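PDB 6V55: adhesion G-protein coupled receptor G6 from Danio rerio, which is an adhesion G-protein coupled receptor linked to myelination, whose multidomain, calcium-binding extracellular region probably mediates adhesion and regulates signalling. Local coordinates for residues 171-176 and 252-257; 623-628 and 638-643; 647-652 and 674-679. All blocks are in the same frame, centred on the assembly; numbering follows the deposited sequence.

Contact 1. Residues 171-176 and 252-257; sequences GTSILA and AGKGSS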
loop_
_atom_site.group_PDB
_atom_site.type_symbol
_atom_site.label_atom_id
_atom_site.label_comp_id
_atom_site.label_asym_id
_atom_site.label_seq_id
_atom_site.Cartn_x
_atom_site.Cartn_y
_atom_site.Cartn_z
ATOM N N GLY A 171 37.335 -9.919 40.902
ATOM C CA GLY A 171 37.919 -10.407 39.661
ATOM C C GLY A 171 38.301 -11.881 39.620
ATOM O O GLY A 171 38.426 -12.436 38.514
ATOM N N THR A 172 38.518 -12.542 40.762
ATOM C CA THR A 172 38.904 -13.954 40.734
ATOM C C THR A 172 37.693 -14.829 40.420
ATOM O O THR A 172 36.556 -14.493 40.755
ATOM C CB THR A 172 39.548 -14.386 42.060
ATOM O OG1 THR A 172 38.647 -14.155 43.148
ATOM C CG2 THR A 172 40.839 -13.604 42.320
ATOM N N SER A 173 37.935 -15.942 39.735
ATOM C CA SER A 173 36.837 -16.795 39.290
ATOM C C SER A 173 36.252 -17.598 40.449
ATOM O O SER A 173 36.985 -18.107 41.301
ATOM C CB SER A 173 37.306 -17.748 38.187
ATOM O OG SER A 173 38.115 -17.097 37.220
ATOM N N ILE A 174 34.921 -17.687 40.490
ATOM C CA ILE A 174 34.231 -18.442 41.530
ATOM C C ILE A 174 33.338 -19.545 40.980
ATOM O O ILE A 174 32.980 -20.465 41.732
ATOM C CB ILE A 174 33.411 -17.518 42.455
ATOM C CG1 ILE A 174 32.354 -16.733 41.672
ATOM C CG2 ILE A 174 34.326 -16.604 43.248
ATOM C CD1 ILE A 174 31.429 -15.898 42.551
ATOM N N LEU A 175 32.938 -19.491 39.717
ATOM C CA LEU A 175 32.234 -20.584 39.066
ATOM C C LEU A 175 32.733 -20.628 37.636
ATOM O O LEU A 175 32.827 -19.579 36.992
ATOM C CB LEU A 175 30.711 -20.413 39.097
ATOM C CG LEU A 175 29.951 -21.555 38.402
ATOM C CD1 LEU A 175 30.123 -22.853 39.175
ATOM C CD2 LEU A 175 28.490 -21.242 38.156
ATOM N N ALA A 176 33.077 -21.820 37.151
ATOM C CA ALA A 176 33.536 -21.999 35.783
ATOM C C ALA A 176 33.280 -23.431 35.332
ATOM O O ALA A 176 33.493 -24.374 36.099
ATOM C CB ALA A 176 35.027 -21.680 35.653
ATOM N N ALA A 252 32.549 -18.317 27.588
ATOM C CA ALA A 252 33.915 -18.841 27.643
ATOM C C ALA A 252 34.653 -18.244 28.826
ATOM O O ALA A 252 34.412 -18.640 29.967
ATOM C CB ALA A 252 34.679 -18.593 26.340
ATOM N N GLY A 253 35.483 -17.238 28.574
ATOM C CA GLY A 253 36.126 -16.522 29.657
ATOM C C GLY A 253 37.317 -17.250 30.261
ATOM O O GLY A 253 37.801 -18.275 29.760
ATOM N N LYS A 254 37.731 -16.744 31.426
ATOM C CA LYS A 254 39.031 -17.113 31.988
ATOM C C LYS A 254 39.059 -18.523 32.581
ATOM O O LYS A 254 40.062 -19.231 32.434
ATOM C CB LYS A 254 39.432 -16.075 33.030
ATOM C CG LYS A 254 40.801 -16.277 33.688
ATOM C CD LYS A 254 41.123 -15.097 34.596
ATOM C CE LYS A 254 40.036 -14.904 35.647
ATOM N NZ LYS A 254 40.153 -13.631 36.384
ATOM N N GLY A 255 37.975 -18.957 33.226
ATOM C CA GLY A 255 37.985 -20.249 33.880
ATOM C C GLY A 255 38.865 -20.216 35.112
ATOM O O GLY A 255 39.032 -19.182 35.760
ATOM N N SER A 256 39.485 -21.361 35.402
ATOM C CA SER A 256 40.373 -21.502 36.559
ATOM C C SER A 256 41.805 -21.128 36.174
ATOM O O SER A 256 42.707 -21.966 36.080
ATOM C CB SER A 256 40.300 -22.915 37.098
ATOM O OG SER A 256 38.992 -23.432 37.006
ATOM N N SER A 257 41.988 -19.829 35.938
ATOM C CA SER A 257 43.278 -19.236 35.621
ATOM C C SER A 257 43.413 -17.950 36.416
ATOM O O SER A 257 42.422 -17.341 36.814
ATOM C CB SER A 257 43.445 -18.967 34.112
ATOM O OG SER A 257 43.027 -20.081 33.334
#

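Contact 2. Residues 623-628 and 638-643; sequences STLSAF and IDFDSE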
loop_
_atom_site.group_PDB
_atom_site.type_symbol
_atom_site.label_atom_id
_atom_site.label_comp_id
_atom_site.label_asym_id
_atom_site.label_seq_id
_atom_site.Cartn_x
_atom_site.Cartn_y
_atom_site.Cartn_z
ATOM N N SER A 623 -42.191 38.808 -5.153
ATOM C CA SER A 623 -41.281 37.850 -4.532
ATOM C C SER A 623 -39.869 38.423 -4.531
ATOM O O SER A 623 -39.481 39.126 -5.472
ATOM C CB SER A 623 -41.303 36.500 -5.270
ATOM O OG SER A 623 -40.917 35.424 -4.429
ATOM N N THR A 624 -39.109 38.124 -3.474
ATOM C CA THR A 624 -37.690 38.456 -3.389
ATOM C C THR A 624 -36.934 37.192 -3.029
ATOM O O THR A 624 -37.307 36.508 -2.073
ATOM C CB THR A 624 -37.417 39.552 -2.352
ATOM O OG1 THR A 624 -37.997 40.784 -2.801
ATOM C CG2 THR A 624 -35.914 39.768 -2.143
ATOM N N LEU A 625 -35.907 36.856 -3.820
ATOM C CA LEU A 625 -35.121 35.646 -3.623
ATOM C C LEU A 625 -33.653 36.031 -3.599
ATOM O O LEU A 625 -33.256 37.026 -4.215
ATOM C CB LEU A 625 -35.360 34.602 -4.726
ATOM C CG LEU A 625 -36.766 34.079 -5.017
ATOM C CD1 LEU A 625 -37.433 34.887 -6.123
ATOM C CD2 LEU A 625 -36.655 32.646 -5.446
ATOM N N SER A 626 -32.843 35.213 -2.921
ATOM C CA SER A 626 -31.522 35.646 -2.488
ATOM C C SER A 626 -30.570 34.463 -2.359
ATOM O O SER A 626 -30.937 33.402 -1.847
ATOM C CB SER A 626 -31.630 36.374 -1.145
ATOM O OG SER A 626 -30.497 37.173 -0.881
ATOM N N ALA A 627 -29.333 34.662 -2.804
ATOM C CA ALA A 627 -28.269 33.681 -2.663
ATOM C C ALA A 627 -27.204 34.192 -1.699
ATOM O O ALA A 627 -26.789 35.354 -1.774
ATOM C CB ALA A 627 -27.638 33.370 -4.018
ATOM N N PHE A 628 -26.733 33.314 -0.820
ATOM C CA PHE A 628 -25.820 33.707 0.245
ATOM C C PHE A 628 -25.053 32.474 0.718
ATOM O O PHE A 628 -25.460 31.338 0.454
ATOM C CB PHE A 628 -26.584 34.381 1.401
ATOM C CG PHE A 628 -27.405 33.427 2.253
ATOM C CD1 PHE A 628 -28.628 32.912 1.794
ATOM C CD2 PHE A 628 -26.968 33.069 3.526
ATOM C CE1 PHE A 628 -29.390 32.050 2.580
ATOM C CE2 PHE A 628 -27.718 32.199 4.322
ATOM C CZ PHE A 628 -28.934 31.693 3.847
ATOM N N ILE A 638 -29.866 29.333 -0.625
ATOM C CA ILE A 638 -30.894 30.160 -1.245
ATOM C C ILE A 638 -31.887 30.600 -0.181
ATOM O O ILE A 638 -32.502 29.760 0.489
ATOM C CB ILE A 638 -31.612 29.429 -2.386
ATOM C CG1 ILE A 638 -30.666 29.250 -3.558
ATOM C CG2 ILE A 638 -32.824 30.227 -2.880
ATOM C CD1 ILE A 638 -31.255 28.381 -4.642
ATOM N N ASP A 639 -32.037 31.916 -0.026
ATOM C CA ASP A 639 -33.134 32.523 0.719
ATOM C C ASP A 639 -34.280 32.787 -0.255
ATOM O O ASP A 639 -34.113 33.538 -1.223
ATOM C CB ASP A 639 -32.653 33.823 1.364
ATOM C CG ASP A 639 -33.521 34.287 2.529
ATOM O OD1 ASP A 639 -34.770 34.141 2.499
ATOM O OD2 ASP A 639 -32.931 34.846 3.481
ATOM N N PHE A 640 -35.446 32.198 0.010
ATOM C CA PHE A 640 -36.573 32.325 -0.908
ATOM C C PHE A 640 -37.513 33.478 -0.578
ATOM O O PHE A 640 -38.359 33.826 -1.407
ATOM C CB PHE A 640 -37.389 31.032 -0.924
ATOM C CG PHE A 640 -36.751 29.914 -1.704
ATOM C CD1 PHE A 640 -36.043 28.911 -1.044
ATOM C CD2 PHE A 640 -36.873 29.854 -3.094
ATOM C CE1 PHE A 640 -35.467 27.885 -1.745
ATOM C CE2 PHE A 640 -36.297 28.813 -3.813
ATOM C CZ PHE A 640 -35.593 27.834 -3.138
ATOM N N ASP A 641 -37.419 34.053 0.616
ATOM C CA ASP A 641 -38.392 35.029 1.083
ATOM C C ASP A 641 -37.832 36.433 1.187
ATOM O O ASP A 641 -38.483 37.386 0.770
ATOM C CB ASP A 641 -38.936 34.610 2.455
ATOM C CG ASP A 641 -39.657 33.268 2.420
ATOM O OD1 ASP A 641 -39.902 32.739 1.309
ATOM O OD2 ASP A 641 -39.973 32.737 3.511
ATOM N N SER A 642 -36.642 36.578 1.733
ATOM C CA SER A 642 -36.047 37.864 2.044
ATOM C C SER A 642 -34.787 38.053 1.209
ATOM O O SER A 642 -34.365 37.157 0.487
ATOM C CB SER A 642 -35.717 37.939 3.535
ATOM O OG SER A 642 -35.277 36.673 4.010
ATOM N N GLU A 643 -34.197 39.241 1.303
ATOM C CA GLU A 643 -32.815 39.456 0.891
ATOM C C GLU A 643 -31.931 39.133 2.093
ATOM O O GLU A 643 -31.969 39.840 3.104
ATOM C CB GLU A 643 -32.593 40.889 0.415
ATOM C CG GLU A 643 -31.116 41.245 0.239
ATOM C CD GLU A 643 -30.873 42.678 -0.231
ATOM O OE1 GLU A 643 -31.841 43.474 -0.337
ATOM O OE2 GLU A 643 -29.693 43.000 -0.500
#

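Contact 3. Residues 647-652 and 674-679; sequences ALAVVT and FMFFGR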
loop_
_atom_site.group_PDB
_atom_site.type_symbol
_atom_site.label_atom_id
_atom_site.label_comp_id
_atom_site.label_asym_id
_atom_site.label_seq_id
_atom_site.Cartn_x
_atom_site.Cartn_y
_atom_site.Cartn_z
ATOM N N ALA A 647 -25.675 39.352 0.794
ATOM C CA ALA A 647 -26.075 38.496 -0.313
ATOM C C ALA A 647 -25.148 38.681 -1.504
ATOM O O ALA A 647 -24.618 39.769 -1.749
ATOM C CB ALA A 647 -27.513 38.784 -0.731
ATOM N N LEU A 648 -24.933 37.587 -2.232
ATOM C CA LEU A 648 -24.146 37.617 -3.460
ATOM C C LEU A 648 -25.005 37.818 -4.699
ATOM O O LEU A 648 -24.511 38.351 -5.705
ATOM C CB LEU A 648 -23.345 36.319 -3.604
ATOM C CG LEU A 648 -22.600 35.861 -2.343
ATOM C CD1 LEU A 648 -21.929 34.525 -2.591
ATOM C CD2 LEU A 648 -21.585 36.910 -1.907
ATOM N N ALA A 649 -26.272 37.403 -4.648
ATOM C CA ALA A 649 -27.215 37.661 -5.729
ATOM C C ALA A 649 -28.610 37.821 -5.143
ATOM O O ALA A 649 -29.040 36.996 -4.327
ATOM C CB ALA A 649 -27.186 36.542 -6.762
ATOM N N VAL A 650 -29.296 38.908 -5.510
ATOM C CA VAL A 650 -30.684 39.145 -5.126
ATOM C C VAL A 650 -31.500 39.293 -6.400
ATOM O O VAL A 650 -31.102 40.028 -7.314
ATOM C CB VAL A 650 -30.854 40.404 -4.254
ATOM C CG1 VAL A 650 -32.259 40.461 -3.642
ATOM C CG2 VAL A 650 -29.802 40.487 -3.170
ATOM N N VAL A 651 -32.636 38.596 -6.463
ATOM C CA VAL A 651 -33.575 38.697 -7.573
ATOM C C VAL A 651 -34.929 39.075 -6.993
ATOM O O VAL A 651 -35.487 38.333 -6.177
ATOM C CB VAL A 651 -33.668 37.388 -8.368
ATOM C CG1 VAL A 651 -34.778 37.471 -9.411
ATOM C CG2 VAL A 651 -32.333 37.057 -9.024
ATOM N N THR A 652 -35.453 40.221 -7.404
ATOM C CA THR A 652 -36.751 40.700 -6.951
ATOM C C THR A 652 -37.715 40.707 -8.125
ATOM O O THR A 652 -37.474 41.395 -9.124
ATOM C CB THR A 652 -36.644 42.097 -6.350
ATOM O OG1 THR A 652 -35.883 42.025 -5.137
ATOM C CG2 THR A 652 -38.033 42.643 -6.053
ATOM N N PHE A 674 -34.501 29.185 -9.303
ATOM C CA PHE A 674 -33.404 30.079 -8.956
ATOM C C PHE A 674 -32.122 29.270 -9.039
ATOM O O PHE A 674 -32.064 28.167 -8.498
ATOM C CB PHE A 674 -33.620 30.657 -7.551
ATOM C CG PHE A 674 -32.649 31.740 -7.152
ATOM C CD1 PHE A 674 -31.427 31.420 -6.549
ATOM C CD2 PHE A 674 -32.987 33.076 -7.290
ATOM C CE1 PHE A 674 -30.535 32.402 -6.155
ATOM C CE2 PHE A 674 -32.094 34.080 -6.886
ATOM C CZ PHE A 674 -30.870 33.730 -6.307
ATOM N N MET A 675 -31.109 29.804 -9.725
ATOM C CA MET A 675 -29.774 29.207 -9.783
ATOM C C MET A 675 -28.730 30.272 -9.477
ATOM O O MET A 675 -28.838 31.412 -9.943
ATOM C CB MET A 675 -29.461 28.602 -11.161
ATOM C CG MET A 675 -30.551 27.719 -11.718
ATOM S SD MET A 675 -30.247 27.086 -13.354
ATOM C CE MET A 675 -31.856 27.468 -14.053
ATOM N N PHE A 676 -27.719 29.906 -8.696
ATOM C CA PHE A 676 -26.583 30.781 -8.435
ATOM C C PHE A 676 -25.329 30.059 -8.901
ATOM O O PHE A 676 -25.041 28.949 -8.436
ATOM C CB PHE A 676 -26.500 31.143 -6.948
ATOM C CG PHE A 676 -25.280 31.938 -6.576
ATOM C CD1 PHE A 676 -24.173 31.318 -5.979
ATOM C CD2 PHE A 676 -25.245 33.303 -6.802
ATOM C CE1 PHE A 676 -23.047 32.051 -5.647
ATOM C CE2 PHE A 676 -24.129 34.052 -6.460
ATOM C CZ PHE A 676 -23.024 33.426 -5.890
ATOM N N PHE A 677 -24.582 30.681 -9.810
ATOM C CA PHE A 677 -23.343 30.103 -10.321
ATOM C C PHE A 677 -22.173 30.785 -9.618
ATOM O O PHE A 677 -21.904 31.968 -9.843
ATOM C CB PHE A 677 -23.250 30.256 -11.835
ATOM C CG PHE A 677 -24.164 29.336 -12.600
ATOM C CD1 PHE A 677 -25.492 29.687 -12.840
ATOM C CD2 PHE A 677 -23.690 28.121 -13.093
ATOM C CE1 PHE A 677 -26.337 28.842 -13.549
ATOM C CE2 PHE A 677 -24.530 27.266 -13.817
ATOM C CZ PHE A 677 -25.852 27.637 -14.044
ATOM N N GLY A 678 -21.493 30.048 -8.743
ATOM C CA GLY A 678 -20.339 30.611 -8.066
ATOM C C GLY A 678 -19.138 30.811 -8.963
ATOM O O GLY A 678 -18.301 31.670 -8.674
ATOM N N ARG A 679 -19.040 30.043 -10.047
ATOM C CA ARG A 679 -17.919 30.108 -10.969
ATOM C C ARG A 679 -18.431 30.494 -12.351
ATOM O O ARG A 679 -19.592 30.242 -12.695
ATOM C CB ARG A 679 -17.170 28.776 -10.993
ATOM C CG ARG A 679 -16.456 28.504 -9.675
ATOM C CD ARG A 679 -15.252 27.606 -9.849
ATOM N NE ARG A 679 -14.300 28.188 -10.783
ATOM C CZ ARG A 679 -13.251 28.919 -10.422
ATOM N NH1 ARG A 679 -13.010 29.137 -9.132
ATOM N NH2 ARG A 679 -12.446 29.423 -11.356
#

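Contact 1. Residues 171-176 and 252-257
The side chains of Ser173 and Lys254 cross between the two segments, each ending on a carbonyl of the opposite one. Ser173 OG lies beside its own backbone N (chi1 -44°) and donates to Gly255 O at 2.7 Å. The hydroxyl approaches in the carbonyl plane. Lys254 leaves its backbone with CG anti to N, then bends at chi3 (57°). The bend carries the ammonium group to Gly171, and Lys254 NZ donates to Gly171 O at 3.0 Å from above the carbonyl plane. On the way Lys254 CE passes 3.3 Å from Ser173 OG, so the lysine chain runs alongside the serine bond.

Both segments belong to the pentraxin-family domain, a beta sandwich of the concanavalin type. Strand 173-180 is broken by a classic beta bulge, where Ile174 and Leu175 both face Leu166. Residues 252-257 begin the loop that follows edge strand 248-251. Further along, Ala176 turns its methyl toward this loop, and Ala176 CB rests 3.7 Å from Gly255 CA. Thr165 of strand 161-167 also holds the loop, through hydrogen bonds to Ala252 O and Gly255 N. Within the loop, Ser257 OG donates back to Lys254 O at 3.2 Å, while Ser256 OG bonds to Glu178.

Contact 2. Residues 623-628 and 638-643
Strands 623-628 and 637-639 form an antiparallel hairpin, in which Ser626 and Asp639 are a hydrogen-bonded pair and Ala627 and Ile638 a non-hydrogen-bonded one. Ser626 N donates to Asp639 O at 2.7 Å, and Asp639 N returns a bond to Ser626 O at 2.6 Å. Both donors lie in the carbonyl planes. After Asp639 the chain turns out of the strand.

Ser626 and Asp639 project from the same face of the sheet, and their CB atoms touch at 3.7 Å. Ser626 OG stands anti to its backbone N and bonds to Ala644 N, just beyond the turn. Phe628 has its CG in the crowded position between N and the carbonyl carbon (chi1 73°). This swings the ring back along the strand, so that its edge meets Asp639: Phe628 CE1 is 3.7 Å from Asp639 N, which lies in the ring plane. The ring and the carboxylate are inclined at 55°.

Ile638 points to the other face. Ile638 CG2 sits over the centre of the Phe640 ring, 3.6 Å above the plane. Leu625 CD2 reaches Phe640 CD2 obliquely. Strand 600-603 adds Thr602 beside Ile638 and Phe640.

The Asp639 carboxylate shapes the turn. Its CG is anti to the backbone N, and OD1 accepts from two amides. Asp641 N uses the anti lone pair, which makes an Asx turn. Ser642 N meets Asp639 OD1 at 3.2 Å from above the carboxylate plane, with a nearly straight N-H...O angle of 172°. The Asx turn and Asx motif tie the 641-642 backbone to the Asp639 side chain, where the chain leaves the strand. Two backbone N-H groups on one oxygen would be expected to stabilise the charged form of Asp639.

Contact 3. Residues 647-652 and 674-679
Two phenylalanines of strand 674-677 fill the space between two sheets of the beta sandwich of what is, by family, the GAIN domain of this adhesion receptor. The strand faces strand 649-652 across the core. The axes run nearly antiparallel, at 156°, and approach to 9.2 Å. That is too far for backbone pairing, so side chains make the contact.

Phe676 meets Leu648 and Ala649. Leu648 CD1 lies obliquely 3.6 Å from Phe676 CZ. The methyl of Ala649 comes to the ring edge, with Ala649 CB 3.8 Å from Phe676 CD2. Phe674 and Val651 reach toward each other tip to tip, Phe674 CE2 lying 3.7 Å from Val651 CG2.

Both phenylalanines have CG anti to the backbone N (chi1 -172° and 175°), which extends the rings toward the opposite sheet. Leu648 and Ala649 form a classic beta bulge opposite Ala627, and both turn their side chains toward Phe676. Ala627 of the neighbouring strand 623-628 touches both rings. Val698 of strand 697-701 packs against Ala649, Val651 and Phe674, and Tyr696 meets the Phe676 ring. Val651 CB lies in the plane of the Phe674 ring, at its edge, 4.0 Å from Phe674 CE2.

Overall arrangement
Contact 1 comes first along the chain and stands apart from the other two. It lies in the pentraxin-family domain, with its centre 96 Å from that of contact 2 and 94 Å from that of contact 3. Contacts 2 and 3 follow in series, and their centres are 9 Å apart. They share one antiparallel sheet, in which strand 623-628 lies between 637-639 and 649-653. Probable backbone hydrogen bonds join Ala627 N to Ala649 O and Val651 N to Leu625 O. Contact 2 pairs the outermost strand 637-639 with its neighbour 623-628, and contact 3 joins this sheet to the one containing 671-677. Contact 1 thus belongs to a domain far from the one that holds contacts 2 and 3, on the other side of the chain's centre.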